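Local coordinates for nitrogen regulatory protein P-II (Thiomonas intermedia, PDB 5DS7), which binds adenine nucleotides in the clefts between its three subunits and probably acts, like other PII-family proteins, as a regulator of partner proteins, at residues L9-I14 against M65-V70; E13-G18 against V92-D97. All coordinates share one frame; numbering follows the deposited sequence.

Contact 1 (L9-I14 against M65-V70). With AMP (adenosine monophosphate), chain E.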
loop_
_atom_site.group_PDB
_atom_site.type_symbol
_atom_site.label_atom_id
_atom_site.label_comp_id
_atom_site.label_asym_id
_atom_site.label_seq_id
_atom_site.Cartn_x
_atom_site.Cartn_y
_atom_site.Cartn_z
ATOM N N LEU B 9 2.880 10.283 11.338
ATOM C CA LEU B 9 1.453 10.051 11.216
ATOM C C LEU B 9 1.278 8.543 11.123
ATOM O O LEU B 9 2.268 7.795 11.076
ATOM C CB LEU B 9 0.857 10.718 9.976
ATOM C CG LEU B 9 0.779 12.221 9.717
ATOM C CD1 LEU B 9 0.245 12.448 8.285
ATOM C CD2 LEU B 9 -0.076 12.952 10.738
ATOM N N LYS B 10 -0.122 8.402 10.947
ATOM C CA LYS B 10 -0.605 7.057 10.660
ATOM C C LYS B 10 -1.147 6.987 9.227
ATOM O O LYS B 10 -1.573 7.982 8.650
ATOM C CB LYS B 10 -1.678 6.658 11.657
ATOM C CG LYS B 10 -1.212 6.669 13.097
ATOM C CD LYS B 10 -0.392 5.441 13.423
ATOM C CE LYS B 10 0.441 5.685 14.674
ATOM N NZ LYS B 10 1.043 4.447 15.203
ATOM N N LYS B 11 -1.128 5.807 8.645
ATOM C CA LYS B 11 -1.717 5.635 7.340
ATOM C C LYS B 11 -2.615 4.399 7.412
ATOM O O LYS B 11 -2.171 3.315 7.783
ATOM C CB LYS B 11 -0.644 5.498 6.265
ATOM C CG LYS B 11 -1.185 5.534 4.828
ATOM C CD LYS B 11 -0.208 4.918 3.838
ATOM C CE LYS B 11 -0.314 3.413 3.857
ATOM N NZ LYS B 11 0.482 2.789 2.762
ATOM N N LEU B 12 -3.892 4.576 7.103
ATOM C CA LEU B 12 -4.801 3.438 7.058
ATOM C C LEU B 12 -4.918 2.868 5.659
ATOM O O LEU B 12 -4.936 3.625 4.690
ATOM C CB LEU B 12 -6.179 3.851 7.536
ATOM C CG LEU B 12 -6.279 4.536 8.894
ATOM C CD1 LEU B 12 -7.732 4.807 9.143
ATOM C CD2 LEU B 12 -5.743 3.629 9.952
ATOM N N GLU B 13 -4.986 1.540 5.551
ATOM C CA GLU B 13 -5.419 0.893 4.313
ATOM C C GLU B 13 -6.730 0.184 4.608
ATOM O O GLU B 13 -6.788 -0.714 5.445
ATOM C CB GLU B 13 -4.363 -0.082 3.782
ATOM C CG GLU B 13 -3.106 0.637 3.310
ATOM C CD GLU B 13 -1.990 -0.295 2.838
ATOM O OE1 GLU B 13 -0.919 0.216 2.441
ATOM O OE2 GLU B 13 -2.176 -1.530 2.859
ATOM N N ILE B 14 -7.791 0.617 3.948
ATOM C CA ILE B 14 -9.124 0.083 4.204
ATOM C C ILE B 14 -9.618 -0.622 2.962
ATOM O O ILE B 14 -9.745 -0.006 1.911
ATOM C CB ILE B 14 -10.103 1.187 4.599
ATOM C CG1 ILE B 14 -9.471 2.055 5.694
ATOM C CG2 ILE B 14 -11.461 0.584 5.010
ATOM C CD1 ILE B 14 -9.970 3.492 5.711
ATOM N N MET B 65 -9.466 -0.237 -2.193
ATOM C CA MET B 65 -8.640 -0.032 -1.044
ATOM C C MET B 65 -8.521 1.470 -0.885
ATOM O O MET B 65 -8.010 2.147 -1.753
ATOM C CB MET B 65 -7.264 -0.686 -1.175
ATOM C CG MET B 65 -6.237 -0.207 -0.159
ATOM S SD MET B 65 -4.667 -1.096 -0.084
ATOM C CE MET B 65 -3.976 -0.779 -1.692
ATOM N N ILE B 66 -9.003 1.982 0.230
ATOM C CA ILE B 66 -8.856 3.395 0.551
ATOM C C ILE B 66 -7.622 3.614 1.427
ATOM O O ILE B 66 -7.483 3.032 2.520
ATOM C CB ILE B 66 -10.124 3.935 1.259
ATOM C CG1 ILE B 66 -11.349 3.758 0.358
ATOM C CG2 ILE B 66 -9.952 5.401 1.663
ATOM C CD1 ILE B 66 -12.676 3.863 1.130
ATOM N N ILE B 67 -6.711 4.436 0.927
ATOM C CA ILE B 67 -5.519 4.832 1.672
ATOM C C ILE B 67 -5.734 6.205 2.271
ATOM O O ILE B 67 -6.064 7.162 1.548
ATOM C CB ILE B 67 -4.283 4.868 0.763
ATOM C CG1 ILE B 67 -4.121 3.515 0.056
ATOM C CG2 ILE B 67 -3.051 5.251 1.546
ATOM C CD1 ILE B 67 -3.315 3.607 -1.256
ATOM N N ALA B 68 -5.544 6.321 3.580
ATOM C CA ALA B 68 -5.755 7.597 4.247
ATOM C C ALA B 68 -4.679 7.846 5.266
ATOM O O ALA B 68 -4.592 7.136 6.258
ATOM C CB ALA B 68 -7.114 7.627 4.916
ATOM N N ALA B 69 -3.843 8.840 5.015
ATOM C CA ALA B 69 -2.904 9.304 6.024
ATOM C C ALA B 69 -3.641 10.188 7.023
ATOM O O ALA B 69 -4.310 11.146 6.643
ATOM C CB ALA B 69 -1.751 10.058 5.386
ATOM N N VAL B 70 -3.521 9.847 8.301
ATOM C CA VAL B 70 -4.253 10.533 9.359
ATOM C C VAL B 70 -3.365 10.730 10.589
ATOM O O VAL B 70 -2.418 9.979 10.790
ATOM C CB VAL B 70 -5.523 9.757 9.774
ATOM C CG1 VAL B 70 -6.385 9.407 8.551
ATOM C CG2 VAL B 70 -5.148 8.504 10.566
HETATM P P AMP E . -3.598 17.603 -2.759
HETATM O O1P AMP E . -4.154 17.997 -1.419
HETATM O O2P AMP E . -4.278 18.281 -3.920
HETATM O O3P AMP E . -2.085 17.559 -2.875
HETATM O "O5'" AMP E . -4.015 16.082 -2.944
HETATM C "C5'" AMP E . -3.699 15.398 -4.151
HETATM C "C4'" AMP E . -3.963 13.918 -4.039
HETATM O "O4'" AMP E . -3.093 13.334 -3.036
HETATM C "C3'" AMP E . -5.361 13.535 -3.587
HETATM O "O3'" AMP E . -6.299 13.557 -4.645
HETATM C "C2'" AMP E . -5.153 12.154 -2.982
HETATM O "O2'" AMP E . -5.131 11.167 -3.993
HETATM C "C1'" AMP E . -3.760 12.281 -2.372
HETATM N N9 AMP E . -3.854 12.599 -0.932
HETATM C C8 AMP E . -3.937 13.820 -0.392
HETATM N N7 AMP E . -4.061 13.744 0.949
HETATM C C5 AMP E . -4.073 12.449 1.280
HETATM C C6 AMP E . -4.194 11.670 2.521
HETATM N N6 AMP E . -4.319 12.268 3.718
HETATM N N1 AMP E . -4.180 10.332 2.427
HETATM C C2 AMP E . -4.059 9.710 1.239
HETATM N N3 AMP E . -3.958 10.346 0.070
HETATM C C4 AMP E . -3.947 11.700 0.036
#
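Lys-11 and Ile-67 lie side by side on one face of an antiparallel strand pair, central in the ferredoxin-like sheet of PII proteins, with Lys-11 CD 3.7 Å from Ile-67 CG2. CG of Lys-11 stands anti to the backbone N (chi1 -171°), and a bend at chi3 (81°) brings NZ to the anti lone pair of Glu-13 OE1 at 2.9 Å. The same NZ forms a salt bridge with Glu-13 OE2 and a hydrogen bond with His-96 NE2, both of the second subunit, so three partners grip this buried ammonium. On Glu-13, Met-65 SD runs alongside the chain, 3.9 Å from OE2. Six backbone bonds, two at each of the pairs Lys-10/Val-70, Leu-12/Ala-68 and Ile-14/Ile-66, close the strands tightly. On the strand edge turned away from 9-14, the Ala-69 backbone reads the adenine of AMP: its N donates to N1 at 3.0 Å and its O accepts N6 at 3.1 Å. The partly exposed Lys-10 side chain is held more loosely: CB stays 4.1 Å from Val-70 CG2, and the chain beyond leads away to a salt bridge with Asp-97. Leu-12, Ile-14 and Val-70 face helix 75-88, strand 36-39 borders 63-70 on its far side, and strand 92-100 flanks 7-17.

Contact 2 (E13-G18 against V92-D97). With AMP (adenosine monophosphate), chain G.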
loop_
_atom_site.group_PDB
_atom_site.type_symbol
_atom_site.label_atom_id
_atom_site.label_comp_id
_atom_site.label_asym_id
_atom_site.label_seq_id
_atom_site.Cartn_x
_atom_site.Cartn_y
_atom_site.Cartn_z
ATOM N N GLU B 13 -4.986 1.540 5.551
ATOM C CA GLU B 13 -5.419 0.893 4.313
ATOM C C GLU B 13 -6.730 0.184 4.608
ATOM O O GLU B 13 -6.788 -0.714 5.445
ATOM C CB GLU B 13 -4.363 -0.082 3.782
ATOM C CG GLU B 13 -3.106 0.637 3.310
ATOM C CD GLU B 13 -1.990 -0.295 2.838
ATOM O OE1 GLU B 13 -0.919 0.216 2.441
ATOM O OE2 GLU B 13 -2.176 -1.530 2.859
ATOM N N ILE B 14 -7.791 0.617 3.948
ATOM C CA ILE B 14 -9.124 0.083 4.204
ATOM C C ILE B 14 -9.618 -0.622 2.962
ATOM O O ILE B 14 -9.745 -0.006 1.911
ATOM C CB ILE B 14 -10.103 1.187 4.599
ATOM C CG1 ILE B 14 -9.471 2.055 5.694
ATOM C CG2 ILE B 14 -11.461 0.584 5.010
ATOM C CD1 ILE B 14 -9.970 3.492 5.711
ATOM N N ILE B 15 -9.863 -1.924 3.082
ATOM C CA ILE B 15 -10.232 -2.742 1.936
ATOM C C ILE B 15 -11.651 -3.220 2.119
ATOM O O ILE B 15 -11.956 -3.826 3.138
ATOM C CB ILE B 15 -9.254 -3.923 1.795
ATOM C CG1 ILE B 15 -7.828 -3.380 1.625
ATOM C CG2 ILE B 15 -9.634 -4.825 0.635
ATOM C CD1 ILE B 15 -6.762 -4.436 1.806
ATOM N N LEU B 16 -12.528 -2.912 1.166
ATOM C CA LEU B 16 -13.932 -3.302 1.263
ATOM C C LEU B 16 -14.601 -3.242 -0.118
ATOM O O LEU B 16 -14.015 -2.737 -1.074
ATOM C CB LEU B 16 -14.671 -2.407 2.268
ATOM C CG LEU B 16 -15.040 -0.994 1.818
ATOM C CD1 LEU B 16 -15.618 -0.225 2.990
ATOM C CD2 LEU B 16 -13.849 -0.249 1.216
ATOM N N GLU B 17 -15.803 -3.795 -0.226
ATOM C CA GLU B 17 -16.532 -3.799 -1.496
ATOM C C GLU B 17 -16.890 -2.376 -1.916
ATOM O O GLU B 17 -17.262 -1.546 -1.083
ATOM C CB GLU B 17 -17.796 -4.664 -1.379
ATOM C CG GLU B 17 -17.525 -6.150 -1.180
ATOM C CD GLU B 17 -18.743 -6.900 -0.606
ATOM O OE1 GLU B 17 -19.056 -6.700 0.588
ATOM O OE2 GLU B 17 -19.385 -7.665 -1.347
ATOM N N GLY B 18 -16.775 -2.098 -3.210
ATOM C CA GLY B 18 -16.965 -0.764 -3.747
ATOM C C GLY B 18 -18.330 -0.148 -3.516
ATOM O O GLY B 18 -18.457 1.078 -3.536
ATOM N N VAL B 92 -11.130 -5.313 5.822
ATOM C CA VAL B 92 -10.087 -5.235 6.851
ATOM C C VAL B 92 -9.518 -3.819 6.901
ATOM O O VAL B 92 -9.631 -3.082 5.928
ATOM C CB VAL B 92 -8.943 -6.243 6.583
ATOM C CG1 VAL B 92 -9.441 -7.662 6.692
ATOM C CG2 VAL B 92 -8.337 -6.012 5.202
ATOM N N VAL B 93 -8.953 -3.422 8.038
ATOM C CA VAL B 93 -8.220 -2.154 8.148
ATOM C C VAL B 93 -6.820 -2.393 8.695
ATOM O O VAL B 93 -6.669 -3.001 9.748
ATOM C CB VAL B 93 -8.918 -1.136 9.082
ATOM C CG1 VAL B 93 -8.211 0.193 9.021
ATOM C CG2 VAL B 93 -10.376 -0.995 8.741
ATOM N N PHE B 94 -5.802 -1.903 7.991
ATOM C CA PHE B 94 -4.403 -2.029 8.396
ATOM C C PHE B 94 -3.888 -0.658 8.823
ATOM O O PHE B 94 -3.931 0.268 8.028
ATOM C CB PHE B 94 -3.525 -2.549 7.247
ATOM C CG PHE B 94 -3.959 -3.872 6.678
ATOM C CD1 PHE B 94 -4.535 -4.832 7.486
ATOM C CD2 PHE B 94 -3.772 -4.150 5.325
ATOM C CE1 PHE B 94 -4.924 -6.035 6.973
ATOM C CE2 PHE B 94 -4.168 -5.358 4.789
ATOM C CZ PHE B 94 -4.757 -6.303 5.611
ATOM N N VAL B 95 -3.383 -0.524 10.045
ATOM C CA VAL B 95 -2.791 0.743 10.497
ATOM C C VAL B 95 -1.249 0.720 10.341
ATOM O O VAL B 95 -0.567 -0.202 10.834
ATOM C CB VAL B 95 -3.177 1.035 11.981
ATOM C CG1 VAL B 95 -2.786 2.482 12.403
ATOM C CG2 VAL B 95 -4.671 0.794 12.207
ATOM N N HIS B 96 -0.706 1.696 9.615
ATOM C CA HIS B 96 0.746 1.836 9.436
ATOM C C HIS B 96 1.277 3.060 10.150
ATOM O O HIS B 96 0.566 4.063 10.276
ATOM C CB HIS B 96 1.151 1.988 7.956
ATOM C CG HIS B 96 0.744 0.851 7.070
ATOM N ND1 HIS B 96 -0.576 0.517 6.844
ATOM C CD2 HIS B 96 1.482 0.000 6.319
ATOM C CE1 HIS B 96 -0.632 -0.513 6.016
ATOM N NE2 HIS B 96 0.602 -0.836 5.672
ATOM N N ASP B 97 2.536 2.992 10.580
ATOM C CA ASP B 97 3.301 4.180 10.938
ATOM C C ASP B 97 3.934 4.732 9.678
ATOM O O ASP B 97 4.527 3.970 8.919
ATOM C CB ASP B 97 4.419 3.868 11.934
ATOM C CG ASP B 97 3.919 3.613 13.323
ATOM O OD1 ASP B 97 2.898 4.207 13.715
ATOM O OD2 ASP B 97 4.559 2.810 14.032
HETATM P P AMP G . -13.233 -11.029 4.400
HETATM O O1P AMP G . -13.799 -9.894 5.215
HETATM O O2P AMP G . -12.472 -12.049 5.208
HETATM O O3P AMP G . -14.195 -11.535 3.360
HETATM O "O5'" AMP G . -12.126 -10.301 3.524
HETATM C "C5'" AMP G . -12.510 -9.528 2.400
HETATM C "C4'" AMP G . -11.317 -9.009 1.642
HETATM O "O4'" AMP G . -10.350 -8.418 2.545
HETATM C "C3'" AMP G . -10.530 -10.065 0.897
HETATM O "O3'" AMP G . -11.131 -10.386 -0.342
HETATM C "C2'" AMP G . -9.163 -9.420 0.753
HETATM O "O2'" AMP G . -9.169 -8.512 -0.322
HETATM C "C1'" AMP G . -9.043 -8.641 2.063
HETATM N N9 AMP G . -8.291 -9.404 3.078
HETATM C C8 AMP G . -8.802 -10.270 3.979
HETATM N N7 AMP G . -7.825 -10.817 4.746
HETATM C C5 AMP G . -6.666 -10.313 4.315
HETATM C C6 AMP G . -5.254 -10.475 4.681
HETATM N N6 AMP G . -4.908 -11.312 5.684
HETATM N N1 AMP G . -4.336 -9.775 3.981
HETATM C C2 AMP G . -4.689 -8.938 2.987
HETATM N N3 AMP G . -5.957 -8.739 2.603
HETATM C C4 AMP G . -6.969 -9.388 3.220
#
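Glu-13 pairs with Phe-94 and Ile-15 with Val-92 as hydrogen-bonded antiparallel pairs, the segment axes 170° apart, and the bond from Ile-15 N to Val-92 O (3.1 Å) is almost straight at 175°. Between them, the non-hydrogen-bonded pair Ile-14/Val-93 turns to the other face, where Ile-14 CG1 and Val-93 CG1 lie side by side at 4.0 Å. On the Glu-13 face, the extended glutamate chain brings its carboxylate up to two rings. OE2 reaches the edge of Phe-94, in the ring plane, 3.9 Å from CD2, while CD comes within 3.5 Å of His-96 CE1, the carboxylate and imidazole planes 41° apart. Acid and imidazole are not hydrogen-bonded to each other; Lys-11 of the third subunit binds both Glu-13 OE2 and His-96 NE2, while OE1 holds Lys-11 of its own chain, and the two lysines would probably favour the ionised carboxylate in this buried place. Farther along, Ile-15 CD1 fits against both Val-92 CG2 and Phe-94 CE2, each at 4.1 Å. This apolar patch forms one wall of a nucleotide site between subunits: Phe-94 CZ approaches AMP C2 at 3.7 Å, with C2 at the ring edge, and Val-92 CG1 lies 3.8 Å from AMP C8. Ile-14 and Val-93 pack against helix 75-88, strand 63-70 borders 7-17 on its other edge, and the backbone of Val-95, on strand 92-100, is hydrogen-bonded to the third subunit.

How the contacts relate
Contacts 1 and 2 sit side by side in one four-stranded antiparallel sheet of order 36-39, 63-70, 7-17, 92-100, their centres about 7 Å apart. Strand 7-17 is common to both: its opposite edges pair with 63-70 in contact 1 and with 92-100 in contact 2, and Glu-13 and Ile-14 belong to each. Along the chain, 7-17 comes first, then 63-70, helix 75-88 and finally 92-100. This ferredoxin-like core, characteristic of PII proteins, serves two nucleotide sites: 65-70 binds one AMP by its backbone, whereas 92-97 helps line another, completed by the third subunit. Each cleft thus draws on two neighbouring chains.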